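PDB 4LRU: glyoxalase III (glutathione-independent) from Candida albicans, which converts methylglyoxal to D-lactate in a single glutathione-independent step and detoxifies the methylglyoxal that the cell itself produces. Local coordinates for residues A[6-11]-A[45-50]; A[95-100]-A[121-126]; A[128-133]-A[150-155]. All coordinates share one frame; numbering follows the deposited sequence. Where two conformers were deposited one is given.

Contact 1: A[6-11]-A[45-50]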
ATOM      1  N   LYS A   6     -15.897   4.761   0.954  1.00 23.30           N
ATOM      2  CA  LYS A   6     -15.143   4.407  -0.226  1.00 22.89           C
ATOM      3  C   LYS A   6     -13.665   4.362   0.096  1.00 21.98           C
ATOM      4  O   LYS A   6     -13.104   5.311   0.650  1.00 22.19           O
ATOM      5  CB  LYS A   6     -15.421   5.409  -1.349  1.00 24.88           C
ATOM      6  CG  LYS A   6     -16.874   5.485  -1.734  1.00 28.08           C
ATOM      7  CD  LYS A   6     -17.077   6.475  -2.873  1.00 31.87           C
ATOM      8  CE  LYS A   6     -18.520   6.515  -3.342  1.00 35.81           C
ATOM      9  NZ  LYS A   6     -19.476   6.788  -2.237  1.00 41.59           N
ATOM     10  N   VAL A   7     -13.071   3.207  -0.184  1.00 20.11           N
ATOM     11  CA  VAL A   7     -11.665   2.980   0.007  1.00 19.55           C
ATOM     12  C   VAL A   7     -10.951   3.321  -1.297  1.00 19.21           C
ATOM     13  O   VAL A   7     -11.323   2.815  -2.359  1.00 20.59           O
ATOM     14  CB  VAL A   7     -11.386   1.502   0.369  1.00 20.18           C
ATOM     15  CG1 VAL A   7      -9.901   1.260   0.495  1.00 19.78           C
ATOM     16  CG2 VAL A   7     -12.104   1.113   1.667  1.00 21.58           C
ATOM     17  N   LEU A   8      -9.941   4.177  -1.201  1.00 19.72           N
ATOM     18  CA  LEU A   8      -8.981   4.339  -2.284  1.00 18.10           C
ATOM     19  C   LEU A   8      -7.886   3.318  -2.076  1.00 15.81           C
ATOM     20  O   LEU A   8      -7.048   3.443  -1.166  1.00 18.66           O
ATOM     21  CB  LEU A   8      -8.424   5.762  -2.303  1.00 19.33           C
ATOM     22  CG  LEU A   8      -7.649   6.165  -3.558  1.00 19.84           C
ATOM     23  CD1 LEU A   8      -6.377   5.360  -3.749  1.00 20.48           C
ATOM     24  CD2 LEU A   8      -8.545   6.116  -4.794  1.00 21.18           C
ATOM     25  N   LEU A   9      -7.923   2.277  -2.894  1.00 17.53           N
ATOM     26  CA  LEU A   9      -6.894   1.255  -2.875  1.00 16.83           C
ATOM     27  C   LEU A   9      -5.861   1.603  -3.949  1.00 17.61           C
ATOM     28  O   LEU A   9      -6.106   1.423  -5.140  1.00 18.98           O
ATOM     29  CB  LEU A   9      -7.523  -0.127  -3.116  1.00 18.45           C
ATOM     30  CG  LEU A   9      -6.585  -1.335  -3.107  1.00 22.01           C
ATOM     31  CD1 LEU A   9      -5.694  -1.366  -1.888  1.00 23.79           C
ATOM     32  CD2 LEU A   9      -7.363  -2.647  -3.213  1.00 22.73           C
ATOM     33  N   ALA A  10      -4.733   2.160  -3.504  1.00 17.02           N
ATOM     34  CA  ALA A  10      -3.674   2.624  -4.400  1.00 18.50           C
ATOM     35  C   ALA A  10      -2.797   1.444  -4.833  1.00 18.39           C
ATOM     36  O   ALA A  10      -2.466   0.564  -4.028  1.00 17.38           O
ATOM     37  CB  ALA A  10      -2.823   3.679  -3.701  1.00 18.26           C
ATOM     38  N   LEU A  11      -2.447   1.437  -6.116  1.00 17.58           N
ATOM     39  CA  LEU A  11      -1.486   0.522  -6.697  1.00 16.61           C
ATOM     40  C   LEU A  11      -0.325   1.322  -7.261  1.00 16.64           C
ATOM     41  O   LEU A  11      -0.538   2.416  -7.799  1.00 17.39           O
ATOM     42  CB  LEU A  11      -2.131  -0.255  -7.844  1.00 16.02           C
ATOM     43  CG  LEU A  11      -2.957  -1.496  -7.468  1.00 18.36           C
ATOM     44  CD1 LEU A  11      -4.140  -1.150  -6.586  1.00 18.20           C
ATOM     45  CD2 LEU A  11      -3.425  -2.222  -8.713  1.00 19.19           C
ATOM     46  N   GLU A  45     -17.234   0.254  -0.446  1.00 26.41           N
ATOM     47  CA  GLU A  45     -16.892   0.365  -1.851  1.00 26.35           C
ATOM     48  C   GLU A  45     -15.394   0.538  -1.977  1.00 23.30           C
ATOM     49  O   GLU A  45     -14.775   1.191  -1.149  1.00 23.52           O
ATOM     50  CB  GLU A  45     -17.593   1.565  -2.470  1.00 29.23           C
ATOM     51  CG  GLU A  45     -17.509   1.631  -3.984  1.00 34.53           C
ATOM     52  CD  GLU A  45     -18.484   2.644  -4.549  1.00 39.74           C
ATOM     53  OE1 GLU A  45     -19.686   2.328  -4.642  1.00 49.09           O
ATOM     54  OE2 GLU A  45     -18.047   3.763  -4.871  1.00 42.42           O
ATOM     55  N   ILE A  46     -14.797  -0.080  -2.987  1.00 22.88           N
ATOM     56  CA  ILE A  46     -13.370   0.044  -3.189  1.00 20.89           C
ATOM     57  C   ILE A  46     -13.070   0.539  -4.605  1.00 23.74           C
ATOM     58  O   ILE A  46     -13.499  -0.065  -5.590  1.00 25.17           O
ATOM     59  CB  ILE A  46     -12.614  -1.286  -2.970  1.00 21.48           C
ATOM     60  CG1 ILE A  46     -12.901  -1.876  -1.583  1.00 22.45           C
ATOM     61  CG2 ILE A  46     -11.125  -1.058  -3.095  1.00 21.71           C
ATOM     62  CD1 ILE A  46     -13.931  -2.981  -1.588  1.00 25.00           C
ATOM     63  N   GLN A  47     -12.337   1.648  -4.673  1.00 21.89           N
ATOM     64  CA  GLN A  47     -11.840   2.198  -5.933  1.00 20.76           C
ATOM     65  C   GLN A  47     -10.334   1.963  -6.030  1.00 18.18           C
ATOM     66  O   GLN A  47      -9.548   2.488  -5.227  1.00 19.63           O
ATOM     67  CB  GLN A  47     -12.116   3.705  -6.010  1.00 21.14           C
ATOM     68  CG  GLN A  47     -11.533   4.379  -7.250  1.00 21.58           C
ATOM     69  CD  GLN A  47     -12.232   3.942  -8.530  1.00 20.70           C
ATOM     70  OE1 GLN A  47     -13.406   4.243  -8.754  1.00 23.39           O
ATOM     71  NE2 GLN A  47     -11.509   3.219  -9.377  1.00 20.85           N
ATOM     72  N   LEU A  48      -9.917   1.176  -7.012  1.00 18.50           N
ATOM     73  CA  LEU A  48      -8.502   1.018  -7.283  1.00 18.23           C
ATOM     74  C   LEU A  48      -8.010   2.230  -8.089  1.00 18.00           C
ATOM     75  O   LEU A  48      -8.717   2.729  -8.982  1.00 19.02           O
ATOM     76  CB  LEU A  48      -8.236  -0.272  -8.061  1.00 20.76           C
ATOM     77  CG  LEU A  48      -8.216  -1.564  -7.235  1.00 23.02           C
ATOM     78  CD1 LEU A  48      -9.547  -1.761  -6.541  1.00 26.61           C
ATOM     79  CD2 LEU A  48      -7.876  -2.774  -8.103  1.00 24.51           C
ATOM     80  N   ALA A  49      -6.796   2.680  -7.800  1.00 19.49           N
ATOM     81  CA  ALA A  49      -6.190   3.791  -8.541  1.00 19.32           C
ATOM     82  C   ALA A  49      -4.683   3.628  -8.570  1.00 18.75           C
ATOM     83  O   ALA A  49      -4.079   3.129  -7.610  1.00 19.24           O
ATOM     84  CB  ALA A  49      -6.541   5.119  -7.902  1.00 21.03           C
ATOM     85  N   SER A  50      -4.069   4.091  -9.656  1.00 18.11           N
ATOM     86  CA  SER A  50      -2.640   4.363  -9.655  1.00 18.06           C
ATOM     87  C   SER A  50      -2.400   5.780 -10.162  1.00 16.92           C
ATOM     88  O   SER A  50      -3.313   6.450 -10.653  1.00 19.61           O
ATOM     89  CB  SER A  50      -1.887   3.362 -10.532  1.00 20.61           C
ATOM     90  OG  SER A  50      -2.108   3.619 -11.907  1.00 19.21           O
TER

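Contact 2: A[95-100]-A[121-126]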
ATOM      1  N   LEU A  95     -10.009  11.405 -10.219  1.00 24.09           N
ATOM      2  CA  LEU A  95     -10.900  11.173  -9.083  1.00 24.62           C
ATOM      3  C   LEU A  95     -11.043  12.428  -8.244  1.00 26.32           C
ATOM      4  O   LEU A  95     -10.174  13.294  -8.261  1.00 27.00           O
ATOM      5  CB  LEU A  95     -10.324  10.051  -8.216  1.00 22.56           C
ATOM      6  CG  LEU A  95     -10.125   8.719  -8.940  1.00 23.37           C
ATOM      7  CD1 LEU A  95      -9.463   7.721  -8.003  1.00 22.09           C
ATOM      8  CD2 LEU A  95     -11.428   8.158  -9.493  1.00 25.24           C
ATOM      9  N   ASP A  96     -12.142  12.521  -7.497  1.00 24.95           N
ATOM     10  CA  ASP A  96     -12.322  13.586  -6.505  1.00 25.86           C
ATOM     11  C   ASP A  96     -11.810  13.123  -5.152  1.00 25.25           C
ATOM     12  O   ASP A  96     -12.393  12.223  -4.547  1.00 24.88           O
ATOM     13  CB  ASP A  96     -13.807  13.960  -6.386  1.00 26.73           C
ATOM     14  CG  ASP A  96     -14.050  15.127  -5.429  1.00 26.85           C
ATOM     15  OD1 ASP A  96     -13.159  15.422  -4.599  1.00 28.01           O
ATOM     16  OD2 ASP A  96     -15.132  15.759  -5.515  1.00 29.78           O
ATOM     17  N   PRO A  97     -10.723  13.740  -4.665  1.00 24.67           N
ATOM     18  CA  PRO A  97     -10.129  13.241  -3.425  1.00 24.16           C
ATOM     19  C   PRO A  97     -11.095  13.248  -2.238  1.00 23.70           C
ATOM     20  O   PRO A  97     -10.925  12.437  -1.320  1.00 24.89           O
ATOM     21  CB  PRO A  97      -8.955  14.191  -3.164  1.00 26.72           C
ATOM     22  CG  PRO A  97      -8.801  15.014  -4.396  1.00 30.65           C
ATOM     23  CD  PRO A  97     -10.121  15.006  -5.107  1.00 27.50           C
ATOM     24  N   ASN A  98     -12.107  14.115  -2.265  1.00 26.81           N
ATOM     25  CA  ASN A  98     -13.069  14.216  -1.153  1.00 27.88           C
ATOM     26  C   ASN A  98     -14.037  13.026  -1.099  1.00 26.91           C
ATOM     27  O   ASN A  98     -14.815  12.895  -0.154  1.00 27.66           O
ATOM     28  CB  ASN A  98     -13.909  15.498  -1.256  1.00 31.81           C
ATOM     29  CG  ASN A  98     -13.076  16.764  -1.268  1.00 38.50           C
ATOM     30  OD1 ASN A  98     -13.164  17.572  -2.203  1.00 48.59           O
ATOM     31  ND2 ASN A  98     -12.290  16.966  -0.221  1.00 38.59           N
ATOM     32  N   ASP A  99     -14.034  12.182  -2.128  1.00 25.61           N
ATOM     33  CA  ASP A  99     -14.973  11.068  -2.171  1.00 24.73           C
ATOM     34  C   ASP A  99     -14.577   9.936  -1.203  1.00 25.29           C
ATOM     35  O   ASP A  99     -15.411   9.090  -0.885  1.00 25.32           O
ATOM     36  CB  ASP A  99     -15.056  10.479  -3.569  1.00 26.08           C
ATOM     37  CG  ASP A  99     -15.874  11.327  -4.522  1.00 27.44           C
ATOM     38  OD1 ASP A  99     -16.556  12.276  -4.079  1.00 29.08           O
ATOM     39  OD2 ASP A  99     -15.825  11.035  -5.735  1.00 31.70           O
ATOM     40  N   TYR A 100     -13.313   9.900  -0.789  1.00 22.87           N
ATOM     41  CA  TYR A 100     -12.747   8.719  -0.118  1.00 21.79           C
ATOM     42  C   TYR A 100     -12.633   8.907   1.388  1.00 22.87           C
ATOM     43  O   TYR A 100     -12.394  10.014   1.866  1.00 21.69           O
ATOM     44  CB  TYR A 100     -11.393   8.313  -0.738  1.00 22.10           C
ATOM     45  CG  TYR A 100     -11.607   8.104  -2.200  1.00 19.90           C
ATOM     46  CD1 TYR A 100     -12.270   6.971  -2.659  1.00 21.66           C
ATOM     47  CD2 TYR A 100     -11.373   9.133  -3.096  1.00 21.97           C
ATOM     48  CE1 TYR A 100     -12.638   6.836  -3.980  1.00 21.34           C
ATOM     49  CE2 TYR A 100     -11.731   9.007  -4.421  1.00 21.04           C
ATOM     50  CZ  TYR A 100     -12.357   7.858  -4.856  1.00 22.73           C
ATOM     51  OH  TYR A 100     -12.730   7.747  -6.174  1.00 23.31           O
ATOM     52  N   LEU A 121      -2.292  10.761  -5.749  1.00 19.36           N
ATOM     53  CA  LEU A 121      -2.558   9.771  -4.697  1.00 17.71           C
ATOM     54  C   LEU A 121      -2.286  10.368  -3.321  1.00 18.71           C
ATOM     55  O   LEU A 121      -3.062  10.155  -2.374  1.00 18.23           O
ATOM     56  CB  LEU A 121      -1.678   8.529  -4.890  1.00 17.46           C
ATOM     57  CG  LEU A 121      -2.119   7.605  -6.017  1.00 18.91           C
ATOM     58  CD1 LEU A 121      -1.130   6.481  -6.208  1.00 18.81           C
ATOM     59  CD2 LEU A 121      -3.507   7.046  -5.721  1.00 20.05           C
ATOM     60  N   GLN A 122      -1.182  11.102  -3.197  1.00 18.40           N
ATOM     61  CA  GLN A 122      -0.837  11.709  -1.917  1.00 19.88           C
ATOM     62  C   GLN A 122      -1.908  12.689  -1.451  1.00 20.33           C
ATOM     63  O   GLN A 122      -2.200  12.776  -0.243  1.00 21.67           O
ATOM     64  CB  GLN A 122       0.535  12.376  -1.989  1.00 21.00           C
ATOM     65  CG  GLN A 122       1.683  11.374  -1.982  1.00 19.64           C
ATOM     66  CD  GLN A 122       3.033  12.041  -2.058  1.00 21.82           C
ATOM     67  OE1 GLN A 122       3.187  13.062  -2.735  1.00 22.14           O
ATOM     68  NE2 GLN A 122       4.012  11.504  -1.344  1.00 20.64           N
ATOM     69  N   LYS A 123      -2.481  13.433  -2.397  0.50 20.46           N
ATOM     70  CA  LYS A 123      -3.537  14.389  -2.088  0.50 21.89           C
ATOM     71  C   LYS A 123      -4.791  13.658  -1.604  0.50 20.64           C
ATOM     72  O   LYS A 123      -5.464  14.113  -0.686  0.50 21.22           O
ATOM     73  CB  LYS A 123      -3.860  15.259  -3.311  0.50 23.01           C
ATOM     74  CG  LYS A 123      -4.985  16.263  -3.090  0.50 25.40           C
ATOM     75  CD  LYS A 123      -4.569  17.327  -2.089  0.50 25.89           C
ATOM     76  CE  LYS A 123      -5.603  18.434  -1.953  0.50 28.22           C
ATOM     77  NZ  LYS A 123      -5.308  19.342  -0.802  0.50 27.33           N
ATOM     78  N   ILE A 124      -5.086  12.503  -2.195  1.00 19.95           N
ATOM     79  CA  ILE A 124      -6.194  11.681  -1.680  1.00 19.68           C
ATOM     80  C   ILE A 124      -5.895  11.237  -0.239  1.00 19.11           C
ATOM     81  O   ILE A 124      -6.744  11.376   0.655  1.00 20.88           O
ATOM     82  CB  ILE A 124      -6.522  10.473  -2.573  1.00 20.15           C
ATOM     83  CG1 ILE A 124      -6.836  10.948  -3.994  1.00 22.14           C
ATOM     84  CG2 ILE A 124      -7.676   9.675  -1.949  1.00 21.30           C
ATOM     85  CD1 ILE A 124      -7.097   9.841  -4.997  1.00 21.62           C
ATOM     86  N   ALA A 125      -4.672  10.790   0.008  1.00 20.66           N
ATOM     87  CA  ALA A 125      -4.268  10.401   1.365  1.00 19.62           C
ATOM     88  C   ALA A 125      -4.444  11.531   2.379  1.00 19.93           C
ATOM     89  O   ALA A 125      -4.992  11.321   3.467  1.00 20.05           O
ATOM     90  CB  ALA A 125      -2.834   9.919   1.371  1.00 17.19           C
ATOM     91  N   THR A 126      -3.982  12.738   2.054  1.00 19.15           N
ATOM     92  CA  THR A 126      -4.054  13.826   3.032  1.00 18.99           C
ATOM     93  C   THR A 126      -5.500  14.294   3.212  1.00 19.48           C
ATOM     94  O   THR A 126      -5.884  14.743   4.303  1.00 20.78           O
ATOM     95  CB  THR A 126      -3.144  15.032   2.679  1.00 21.13           C
ATOM     96  OG1 THR A 126      -3.461  15.539   1.372  1.00 22.83           O
ATOM     97  CG2 THR A 126      -1.683  14.635   2.742  1.00 22.12           C
TER

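Contact 3: A[128-133]-A[150-155]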
ATOM      1  N   VAL A 128      -8.159  12.373   2.964  1.00 19.22           N
ATOM      2  CA  VAL A 128      -8.704  11.325   3.842  1.00 19.22           C
ATOM      3  C   VAL A 128      -8.294  11.572   5.287  1.00 18.48           C
ATOM      4  O   VAL A 128      -9.141  11.602   6.181  1.00 20.93           O
ATOM      5  CB  VAL A 128      -8.228   9.932   3.408  1.00 21.54           C
ATOM      6  CG1 VAL A 128      -8.515   8.898   4.492  1.00 20.75           C
ATOM      7  CG2 VAL A 128      -8.889   9.539   2.097  1.00 21.02           C
ATOM      8  N   TYR A 129      -7.002  11.817   5.514  1.00 19.67           N
ATOM      9  CA  TYR A 129      -6.514  12.001   6.879  1.00 20.60           C
ATOM     10  C   TYR A 129      -7.096  13.242   7.537  1.00 23.14           C
ATOM     11  O   TYR A 129      -7.383  13.233   8.729  1.00 21.05           O
ATOM     12  CB  TYR A 129      -4.986  12.063   6.914  1.00 19.48           C
ATOM     13  CG  TYR A 129      -4.408  11.907   8.302  1.00 21.05           C
ATOM     14  CD1 TYR A 129      -4.488  10.701   8.970  1.00 21.75           C
ATOM     15  CD2 TYR A 129      -3.803  12.969   8.943  1.00 23.29           C
ATOM     16  CE1 TYR A 129      -3.969  10.553  10.242  1.00 22.36           C
ATOM     17  CE2 TYR A 129      -3.270  12.831  10.207  1.00 27.20           C
ATOM     18  CZ  TYR A 129      -3.359  11.616  10.855  1.00 25.41           C
ATOM     19  OH  TYR A 129      -2.851  11.497  12.136  1.00 28.17           O
ATOM     20  N   ASP A 130      -7.257  14.325   6.779  1.00 20.24           N
ATOM     21  CA  ASP A 130      -7.585  15.600   7.371  1.00 21.75           C
ATOM     22  C   ASP A 130      -9.073  15.742   7.673  1.00 23.31           C
ATOM     23  O   ASP A 130      -9.474  16.707   8.303  1.00 27.30           O
ATOM     24  CB  ASP A 130      -7.147  16.750   6.473  1.00 21.18           C
ATOM     25  CG  ASP A 130      -5.666  16.986   6.528  1.00 25.24           C
ATOM     26  OD1 ASP A 130      -5.001  16.400   7.417  1.00 22.97           O
ATOM     27  OD2 ASP A 130      -5.174  17.808   5.729  1.00 25.82           O
ATOM     28  N   LYS A 131      -9.877  14.789   7.210  1.00 23.99           N
ATOM     29  CA  LYS A 131     -11.302  14.778   7.539  1.00 26.16           C
ATOM     30  C   LYS A 131     -11.676  13.681   8.522  1.00 26.31           C
ATOM     31  O   LYS A 131     -12.856  13.471   8.812  1.00 26.47           O
ATOM     32  CB  LYS A 131     -12.132  14.630   6.273  1.00 26.32           C
ATOM     33  CG  LYS A 131     -12.122  13.277   5.620  1.00 29.73           C
ATOM     34  CD  LYS A 131     -13.040  13.366   4.414  1.00 32.60           C
ATOM     35  CE  LYS A 131     -13.421  12.010   3.887  1.00 32.45           C
ATOM     36  NZ  LYS A 131     -14.288  12.142   2.682  1.00 27.13           N
ATOM     37  N   GLY A 132     -10.663  13.045   9.093  1.00 22.54           N
ATOM     38  CA  GLY A 132     -10.851  12.037  10.138  1.00 21.44           C
ATOM     39  C   GLY A 132     -10.949  10.604   9.637  1.00 21.40           C
ATOM     40  O   GLY A 132     -11.414   9.716  10.374  1.00 21.31           O
ATOM     41  N   GLY A 133     -10.556  10.371   8.387  1.00 20.08           N
ATOM     42  CA  GLY A 133     -10.377   9.040   7.849  1.00 20.33           C
ATOM     43  C   GLY A 133      -9.091   8.341   8.272  1.00 20.11           C
ATOM     44  O   GLY A 133      -8.309   8.870   9.068  1.00 21.29           O
ATOM     45  N   ASP A 150       1.360  17.124   5.951  1.00 23.07           N
ATOM     46  CA  ASP A 150      -0.059  17.211   6.312  1.00 22.25           C
ATOM     47  C   ASP A 150      -0.453  18.688   6.268  1.00 23.00           C
ATOM     48  O   ASP A 150       0.150  19.512   6.941  1.00 22.66           O
ATOM     49  CB  ASP A 150      -0.244  16.653   7.726  1.00 23.66           C
ATOM     50  CG  ASP A 150      -1.699  16.610   8.166  1.00 24.66           C
ATOM     51  OD1 ASP A 150      -2.571  17.182   7.475  1.00 24.99           O
ATOM     52  OD2 ASP A 150      -1.948  15.991   9.226  1.00 25.84           O
ATOM     53  N   PRO A 151      -1.436  19.050   5.431  1.00 22.89           N
ATOM     54  CA  PRO A 151      -1.784  20.464   5.325  1.00 26.52           C
ATOM     55  C   PRO A 151      -2.193  21.086   6.655  1.00 27.82           C
ATOM     56  O   PRO A 151      -2.023  22.284   6.854  1.00 28.64           O
ATOM     57  CB  PRO A 151      -2.964  20.458   4.350  1.00 25.54           C
ATOM     58  CG  PRO A 151      -2.700  19.274   3.480  1.00 23.99           C
ATOM     59  CD  PRO A 151      -2.052  18.246   4.362  1.00 21.34           C
ATOM     60  N   LYS A 152      -2.711  20.263   7.563  1.00 28.89           N
ATOM     61  CA  LYS A 152      -3.193  20.755   8.849  1.00 28.86           C
ATOM     62  C   LYS A 152      -2.074  21.139   9.813  1.00 31.46           C
ATOM     63  O   LYS A 152      -2.303  21.899  10.759  1.00 31.70           O
ATOM     64  CB  LYS A 152      -4.092  19.704   9.498  1.00 32.85           C
ATOM     65  CG  LYS A 152      -5.543  19.802   9.052  1.00 37.92           C
ATOM     66  CD  LYS A 152      -6.424  18.771   9.745  1.00 43.93           C
ATOM     67  CE  LYS A 152      -7.117  19.347  10.970  1.00 49.79           C
ATOM     68  NZ  LYS A 152      -7.656  18.283  11.864  1.00 56.71           N
ATOM     69  N   THR A 153      -0.866  20.636   9.575  1.00 27.77           N
ATOM     70  CA  THR A 153       0.240  20.888  10.493  1.00 29.82           C
ATOM     71  C   THR A 153       1.408  21.645   9.861  1.00 29.00           C
ATOM     72  O   THR A 153       2.197  22.239  10.576  1.00 29.09           O
ATOM     73  CB  THR A 153       0.803  19.579  11.066  1.00 27.93           C
ATOM     74  OG1 THR A 153       1.432  18.841  10.013  1.00 25.78           O
ATOM     75  CG2 THR A 153      -0.304  18.719  11.698  1.00 27.83           C
ATOM     76  N   GLY A 154       1.555  21.550   8.540  1.00 25.98           N
ATOM     77  CA  GLY A 154       2.749  22.061   7.861  1.00 26.10           C
ATOM     78  C   GLY A 154       3.986  21.215   8.107  1.00 28.08           C
ATOM     79  O   GLY A 154       5.112  21.659   7.832  1.00 29.30           O
ATOM     80  N   GLU A 155       3.779  20.020   8.657  1.00 24.67           N
ATOM     81  CA  GLU A 155       4.864  19.076   8.926  1.00 24.46           C
ATOM     82  C   GLU A 155       4.550  17.738   8.282  1.00 22.24           C
ATOM     83  O   GLU A 155       3.411  17.473   7.898  1.00 22.16           O
ATOM     84  CB  GLU A 155       5.078  18.911  10.439  1.00 25.36           C
ATOM     85  CG  GLU A 155       5.573  20.165  11.138  1.00 25.63           C
ATOM     86  CD  GLU A 155       7.102  20.316  11.134  1.00 28.55           C
ATOM     87  OE1 GLU A 155       7.801  19.389  10.676  1.00 29.65           O
ATOM     88  OE2 GLU A 155       7.604  21.372  11.573  1.00 29.91           O
TER
HETATM   89  O   HOH W   1      -8.624  15.085  10.975  1.00 33.64           O
HETATM   90  O   HOH W   2     -10.714  16.842  11.155  1.00 32.12           O

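Contact 1: A[6-11]-A[45-50]
V7 and L9 each use both backbone polar atoms on strand 45-50, and L11 adds a last N-H. The ladder starts with V7 N to E45 O at 2.8 Å, answered by Q47 N to V7 O, and ends with L11 N to A49 O, also 2.8 Å. This stagger is the signature of parallel pairing, and the strand directions are twisted 25° from each other. L9 lies alongside both I46 and L48 on one face of the sheet. L9 CB meets I46 CG2 at 3.7 Å, while L9 CD2 reaches L48 CD1 at 4.1 Å. On the other face L8 lays CD2 against A49 CB at 3.8 Å. K6 runs beside E45, its CE 3.2 Å from E45 OE2, but its NZ stays 4.3 Å from that oxygen, beyond a salt bridge, and bonds to H3 O instead. Q47, bent at chi2 (68°), carries its amide off the neighbouring strand; NE2 bonds to L48 O and N88 O. The pair belongs to a beta-alpha-beta unit whose helix 29-42 covers the V7, L9 and I46 face through F36 and F39. Helix 119-130 packs on L8 and A10 across the sheet, and strand 102-105 extends the sheet on the far side of strand 6-10.

Contact 2: A[95-100]-A[121-126]
An apolar helix-to-loop interface forms where P97 and Y100, from the segment leading into strand 102-105, meet I124 of helix 119-130. No hydrogen bond crosses it; I124 carries most of the contact, with different branches assigned to different partners. Its CG1 faces the proline ring, 4.0 Å from P97 CB. Its CG2, anti to the backbone N, approaches the tyrosine ring obliquely and lies 3.9 Å from Y100 CD2. At the far end of the isoleucine, CD1 comes within 4.4 Å of L95 CD1, a looser touch. In this DJ-1/PfpI domain, an alpha/beta fold with a largely parallel central sheet, the helix packs on one face of that sheet, and L95 and I124 both also rest on L8 of strand 6-10. The short 3-10 turn 97-99 brings P97 up to the helix. An Asx turn shapes its start: D96 OD1 accepts from N98 N at 2.9 Å, the donor standing 42° out of the carboxylate plane, while D96 O takes D99 N. In the conformer given, K123 CG lies 4.2 Å from P97 CG, a marginal touch. Behind Y100, D99 CB sits over one ring face, displaced toward the rim.

Contact 3: A[128-133]-A[150-155]
D150 opens the second segment by bringing its carboxylate up to Y129 and D130 at the end of helix 119-130. With CG anti to the backbone N (chi1 -176°), the carboxylate is carried out to the helix end. D150 OD2 lies at the edge of the Y129 ring and in its plane, 3.6 Å from Y129 CD2, with the ring and carboxylate planes 72° apart. D150 OD1 comes 2.6 Å from D130 OD1; the D130 and D150 side chains run antiparallel past one another, with their carboxylates nearly coplanar. P151 follows, its CD 3.4 Å from D130 OD2. K152 N then donates to D150 OD1 at 3.1 Å, closing an Asx turn, with the donor 58° out of the carboxylate plane. The K152 side chain runs back past D130, where CD meets D130 OD1 at 3.6 Å. K152 NZ stays 5.5 Å from D130 OD1 but makes weak bonds to two waters, one bound to Y129 O and the other to D130 O. Beyond it, T153 N and G154 N both bond D150 O, and T153 OG1 accepts from E155 N in an ST turn; this tight hairpin joins strands 149-150 and 155-156. On the helix side, G132 with its positive phi completes a Schellman motif, in which G133 N bonds V128 O, and R215 forms a cation-pi contact with Y129. Two acid oxygens this close imply that one of the two acids probably holds a proton and donates it to the other, which would ease the repulsion between like charges.

Overall arrangement
Contacts 1, 2 and 3 lead from the central sheet out to the surface, their centres about 10, 15 and 18 Å from the centre of the chain. Contacts 1 and 2 have centres about 10 Å apart and meet directly, L8 CD2 lying 3.7 Å from L95 CD1. Helix 119-130 serves both contacts 2 and 3, whose centres are about 11 Å apart; T126 CB also packs on P151 CD at 3.8 Å. Contact 1 does not touch contact 3. It is nearest the active site, with the side chain of L9 about 11 Å from that of C139, inferred to be catalytic; contacts 2 and 3 lie away from that site.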